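PDB 4L8N: PDZ domain protein, which is of unknown function but carries PDZ domains, which typically bind peptide segments of other proteins, beside a DUF4136 domain, and can bind a magnesium ion. Local coordinates for the interface of chains A and B. Residues are numbered along the deposited sequence; one frame, centred on the assembly and turned at random. Chains: chain A/B, PDZ domain protein.

Contact 1: the interface of chains A and B. Residues chain A 127, 283-284, 302, 452, 454; chain B 216, 218, 223.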
loop_
_atom_site.group_PDB
_atom_site.type_symbol
_atom_site.label_atom_id
_atom_site.label_comp_id
_atom_site.label_asym_id
_atom_site.label_seq_id
_atom_site.Cartn_x
_atom_site.Cartn_y
_atom_site.Cartn_z
ATOM N N PHE A 127 2.943 -6.923 16.222
ATOM C CA PHE A 127 3.324 -6.957 14.812
ATOM C C PHE A 127 2.221 -6.304 13.959
ATOM O O PHE A 127 1.067 -6.206 14.391
ATOM C CB PHE A 127 3.640 -8.366 14.338
ATOM C CG PHE A 127 2.521 -9.370 14.416
ATOM C CD1 PHE A 127 2.295 -10.097 15.583
ATOM C CD2 PHE A 127 1.768 -9.682 13.286
ATOM C CE1 PHE A 127 1.287 -11.064 15.637
ATOM C CE2 PHE A 127 0.766 -10.657 13.341
ATOM C CZ PHE A 127 0.531 -11.340 14.516
ATOM N N PRO A 283 -5.934 -16.865 8.708
ATOM C CA PRO A 283 -6.510 -16.627 10.056
ATOM C C PRO A 283 -6.311 -15.189 10.577
ATOM O O PRO A 283 -7.175 -14.682 11.286
ATOM C CB PRO A 283 -5.782 -17.645 10.951
ATOM C CG PRO A 283 -5.168 -18.634 10.028
ATOM C CD PRO A 283 -4.876 -17.903 8.766
ATOM N N LEU A 284 -5.198 -14.533 10.235
ATOM C CA LEU A 284 -4.959 -13.142 10.655
ATOM C C LEU A 284 -5.864 -12.171 9.862
ATOM O O LEU A 284 -6.484 -11.286 10.455
ATOM C CB LEU A 284 -3.478 -12.743 10.494
ATOM C CG LEU A 284 -2.439 -13.511 11.292
ATOM C CD1 LEU A 284 -1.052 -13.199 10.770
ATOM C CD2 LEU A 284 -2.542 -13.225 12.810
ATOM N N VAL A 302 0.133 -10.368 20.537
ATOM C CA VAL A 302 0.195 -11.760 21.009
ATOM C C VAL A 302 0.699 -11.767 22.459
ATOM O O VAL A 302 1.812 -11.323 22.724
ATOM C CB VAL A 302 1.056 -12.707 20.133
ATOM C CG1 VAL A 302 0.865 -14.155 20.568
ATOM C CG2 VAL A 302 0.735 -12.556 18.662
ATOM N N VAL A 452 -2.778 -18.207 25.266
ATOM C CA VAL A 452 -2.345 -17.348 24.159
ATOM C C VAL A 452 -3.546 -16.494 23.754
ATOM O O VAL A 452 -4.611 -17.045 23.476
ATOM C CB VAL A 452 -1.756 -18.069 22.922
ATOM C CG1 VAL A 452 -1.223 -17.055 21.922
ATOM C CG2 VAL A 452 -0.663 -19.045 23.302
ATOM N N VAL A 454 -4.475 -13.664 20.897
ATOM C CA VAL A 454 -4.091 -12.997 19.638
ATOM C C VAL A 454 -5.206 -12.010 19.397
ATOM O O VAL A 454 -6.356 -12.414 19.169
ATOM C CB VAL A 454 -3.815 -13.937 18.452
ATOM C CG1 VAL A 454 -3.341 -13.146 17.226
ATOM C CG2 VAL A 454 -2.781 -14.998 18.837
ATOM N N TYR B 216 2.682 -14.035 13.858
ATOM C CA TYR B 216 2.267 -15.188 14.620
ATOM C C TYR B 216 1.774 -16.274 13.656
ATOM O O TYR B 216 1.027 -15.999 12.712
ATOM C CB TYR B 216 1.217 -14.814 15.658
ATOM C CG TYR B 216 0.948 -15.937 16.629
ATOM C CD1 TYR B 216 1.799 -16.177 17.692
ATOM C CD2 TYR B 216 -0.176 -16.751 16.493
ATOM C CE1 TYR B 216 1.556 -17.210 18.594
ATOM C CE2 TYR B 216 -0.417 -17.804 17.376
ATOM C CZ TYR B 216 0.439 -18.014 18.439
ATOM O OH TYR B 216 0.182 -19.003 19.364
ATOM N N PHE B 218 -0.308 -19.586 13.637
ATOM C CA PHE B 218 -1.290 -20.400 14.378
ATOM C C PHE B 218 -1.020 -21.893 14.222
ATOM O O PHE B 218 -1.162 -22.630 15.207
ATOM C CB PHE B 218 -2.735 -20.064 13.983
ATOM C CG PHE B 218 -3.337 -18.816 14.611
ATOM C CD1 PHE B 218 -3.894 -18.856 15.894
ATOM C CD2 PHE B 218 -3.388 -17.613 13.909
ATOM C CE1 PHE B 218 -4.483 -17.707 16.460
ATOM C CE2 PHE B 218 -3.974 -16.465 14.479
ATOM C CZ PHE B 218 -4.525 -16.521 15.749
HETATM N N MSE B 223 5.433 -17.121 17.479
HETATM C CA MSE B 223 5.915 -16.010 16.638
HETATM C C MSE B 223 7.057 -16.552 15.779
HETATM O O MSE B 223 7.813 -17.409 16.244
HETATM C CB MSE B 223 6.433 -14.816 17.486
HETATM C CG MSE B 223 5.360 -14.045 18.227
HETATM SE SE MSE B 223 4.308 -12.965 17.085
HETATM C CE MSE B 223 5.430 -11.621 16.675
#
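The ring of B:Tyr216 forms the centre of this hydrophobic patch of the two-fold interface between two copies of the protein, lodged among three valines of chain A. With CG anti to the backbone N (chi1 -170°), the ring reaches into chain A; A:Val302 crosses it at about a right angle and sets CG1 3.6 Å from ring atom CD1. A:Val454 puts CG2 over one face, near the rim, 3.8 Å above the plane. The same valine meets B:Phe218 tip to tip, its CB 3.8 Å from CZ. B:Phe218 in turn has CB of A:Pro283 3.8 Å from CD2, and CD2 of A:Leu284 next to CE2, so its outer edge is held between a helix end and a strand. Within chain B, B:Tyr216 CD2 lies over the centre of the B:Phe218 ring, which may help to hold both rings in place. At the backbone end of B:Tyr216, A:Phe127, its CG wedged between backbone N and carbonyl carbon (chi1 61°), presents a face to the backbone N of B:Tyr216, 3.5 Å above the plane, while CE of selenomethionine B:Met223 touches its CD1 at 3.7 Å. At the polar rim, the phenol OH of B:Tyr216 meets CG1 of A:Val452 at 3.5 Å; no hydrogen bond crosses the patch. Strands 211-217 and 222-226 of chain B, with loop residue B:Phe218, meet strands 123-129, 298-309 and 447-456 and the end of helix 274-285 of chain A.

Contact 2: the interface of chains A and B. Residues chain A 237-238, 267-270, 272; chain B 227-229.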
loop_
_atom_site.group_PDB
_atom_site.type_symbol
_atom_site.label_atom_id
_atom_site.label_comp_id
_atom_site.label_asym_id
_atom_site.label_seq_id
_atom_site.Cartn_x
_atom_site.Cartn_y
_atom_site.Cartn_z
ATOM N N GLU A 237 14.507 -2.730 -2.978
ATOM C CA GLU A 237 15.160 -3.718 -2.104
ATOM C C GLU A 237 14.557 -5.139 -2.240
ATOM O O GLU A 237 15.235 -6.122 -1.910
ATOM C CB GLU A 237 15.081 -3.273 -0.625
ATOM C CG GLU A 237 15.651 -1.888 -0.338
ATOM C CD GLU A 237 17.149 -1.733 -0.534
ATOM O OE1 GLU A 237 17.920 -2.483 0.107
ATOM O OE2 GLU A 237 17.553 -0.842 -1.317
ATOM N N ALA A 238 13.291 -5.237 -2.716
ATOM C CA ALA A 238 12.557 -6.494 -2.882
ATOM C C ALA A 238 12.807 -7.151 -4.244
ATOM O O ALA A 238 12.555 -6.529 -5.272
ATOM C CB ALA A 238 11.067 -6.246 -2.705
ATOM N N LEU A 267 6.425 -7.428 0.319
ATOM C CA LEU A 267 7.710 -7.184 -0.385
ATOM C C LEU A 267 8.709 -8.248 0.062
ATOM O O LEU A 267 9.118 -8.275 1.229
ATOM C CB LEU A 267 8.277 -5.767 -0.161
ATOM C CG LEU A 267 7.526 -4.588 -0.781
ATOM C CD1 LEU A 267 8.317 -3.314 -0.601
ATOM C CD2 LEU A 267 7.271 -4.792 -2.255
ATOM N N LEU A 268 9.067 -9.141 -0.861
ATOM C CA LEU A 268 9.897 -10.290 -0.544
ATOM C C LEU A 268 11.364 -10.210 -0.937
ATOM O O LEU A 268 11.738 -9.719 -2.010
ATOM C CB LEU A 268 9.291 -11.536 -1.170
ATOM C CG LEU A 268 8.423 -12.333 -0.227
ATOM C CD1 LEU A 268 7.071 -11.690 -0.035
ATOM C CD2 LEU A 268 8.212 -13.686 -0.754
ATOM N N GLU A 269 12.176 -10.798 -0.038
ATOM C CA GLU A 269 13.633 -10.960 -0.094
ATOM C C GLU A 269 13.980 -12.244 -0.856
ATOM O O GLU A 269 14.894 -12.218 -1.684
ATOM C CB GLU A 269 14.251 -10.989 1.327
ATOM C CG GLU A 269 13.794 -9.867 2.250
ATOM C CD GLU A 269 14.497 -9.828 3.592
ATOM O OE1 GLU A 269 14.062 -10.548 4.521
ATOM O OE2 GLU A 269 15.483 -9.067 3.717
ATOM N N ASP A 270 13.257 -13.363 -0.586
ATOM C CA ASP A 270 13.485 -14.650 -1.260
ATOM C C ASP A 270 12.210 -15.185 -1.887
ATOM O O ASP A 270 11.159 -14.559 -1.769
ATOM C CB ASP A 270 14.039 -15.703 -0.272
ATOM C CG ASP A 270 15.376 -15.367 0.347
ATOM O OD1 ASP A 270 16.392 -15.337 -0.403
ATOM O OD2 ASP A 270 15.421 -15.161 1.585
ATOM N N TYR A 272 8.985 -17.570 -2.153
ATOM C CA TYR A 272 8.048 -18.000 -1.117
ATOM C C TYR A 272 6.776 -18.650 -1.704
ATOM O O TYR A 272 6.279 -18.233 -2.758
ATOM C CB TYR A 272 7.687 -16.815 -0.235
ATOM C CG TYR A 272 7.203 -17.225 1.130
ATOM C CD1 TYR A 272 8.100 -17.490 2.159
ATOM C CD2 TYR A 272 5.844 -17.373 1.392
ATOM C CE1 TYR A 272 7.660 -17.900 3.411
ATOM C CE2 TYR A 272 5.391 -17.789 2.639
ATOM C CZ TYR A 272 6.305 -18.051 3.647
ATOM O OH TYR A 272 5.876 -18.463 4.882
ATOM N N PRO B 227 10.571 -13.987 5.781
ATOM C CA PRO B 227 11.483 -13.308 4.838
ATOM C C PRO B 227 10.829 -12.123 4.107
ATOM O O PRO B 227 11.023 -11.945 2.896
ATOM C CB PRO B 227 11.866 -14.439 3.877
ATOM C CG PRO B 227 10.662 -15.305 3.838
ATOM C CD PRO B 227 10.107 -15.284 5.236
ATOM N N PHE B 228 10.074 -11.289 4.835
ATOM C CA PHE B 228 9.378 -10.158 4.214
ATOM C C PHE B 228 10.022 -8.853 4.635
ATOM O O PHE B 228 10.622 -8.787 5.698
ATOM C CB PHE B 228 7.869 -10.172 4.576
ATOM C CG PHE B 228 7.141 -11.506 4.551
ATOM C CD1 PHE B 228 7.436 -12.466 3.585
ATOM C CD2 PHE B 228 6.084 -11.755 5.419
ATOM C CE1 PHE B 228 6.759 -13.695 3.556
ATOM C CE2 PHE B 228 5.380 -12.973 5.366
ATOM C CZ PHE B 228 5.725 -13.935 4.438
ATOM N N LEU B 229 9.905 -7.816 3.818
ATOM C CA LEU B 229 10.507 -6.536 4.163
ATOM C C LEU B 229 9.612 -5.764 5.129
ATOM O O LEU B 229 8.459 -5.459 4.798
ATOM C CB LEU B 229 10.788 -5.697 2.896
ATOM C CG LEU B 229 11.962 -6.113 2.001
ATOM C CD1 LEU B 229 11.968 -5.294 0.726
ATOM C CD2 LEU B 229 13.281 -5.870 2.685
HETATM O O HOH W 1 6.058 -6.701 3.047
#
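B:Phe228 and A:Leu268 lie side by side and point the same way, as paired residues of an antiparallel bridge that joins the two chains at the end of strand 258-268. CD1 of the leucine rests 3.7 Å from ring atom CD1 of B:Phe228. The phenylalanine turns the edge at CE1 to A:Tyr272: the planes stand at 77°, edge-to-face, with CE1 over the centre of the tyrosine ring. B:Pro227 crosses A:Tyr272 at about a right angle, its CG 3.8 Å from CD1, so the tyrosine, with CG anti to its backbone N (chi1 -157°), receives both residues. On the other side of the bridge B:Leu229, the residue of this patch with most surface hidden, sends its two methyl branches apart. CD1 enters between CB of A:Ala238, 3.7 Å away, and the CB atoms of A:Leu267 and A:Glu237. CD2 faces A:Glu269, whose chain, extended beyond CG, crosses the leucine obliquely and brings its aliphatic CG alongside the carbonyl O of B:Pro227 at 3.5 Å. An alanine at A:Glu269 would probably loosen the cover over B:Leu229 CD2 and the B:Pro227 carbonyl, because CG and the carboxylate would be gone while the backbone N stayed. That N gives a weak but straight hydrogen bond to B:Pro227 O. A:Asp270, a magnesium-binding residue, follows directly, although no ion is bound to this chain. Water 1 carries the pairing further, 2.8 Å from A:Leu267 N and also joined to B:Leu229 O. The firmest direct link runs from the amide N of B:Leu229 to the carbonyl O of A:Leu267, 2.7 Å long, with the donor nearly along the C=O axis (169°).

About 20 Å separates the centres of contact 1 and contact 2, which share no residue but draw on neighbouring stretches of chain B: strand 211-217, the residue after it and strand 222-226 supply contact 1, and the segment running on into strand 229-230 forms contact 2. One continuous piece of chain B is thus anchored twice on chain A, mainly by apolar side-chain contacts in the first and by backbone pairing as well in the second. Two-fold symmetry repeats both with the chains exchanged. Such reciprocal embrace is consistent with a dimer, though the structure alone does not show that it forms in the cell.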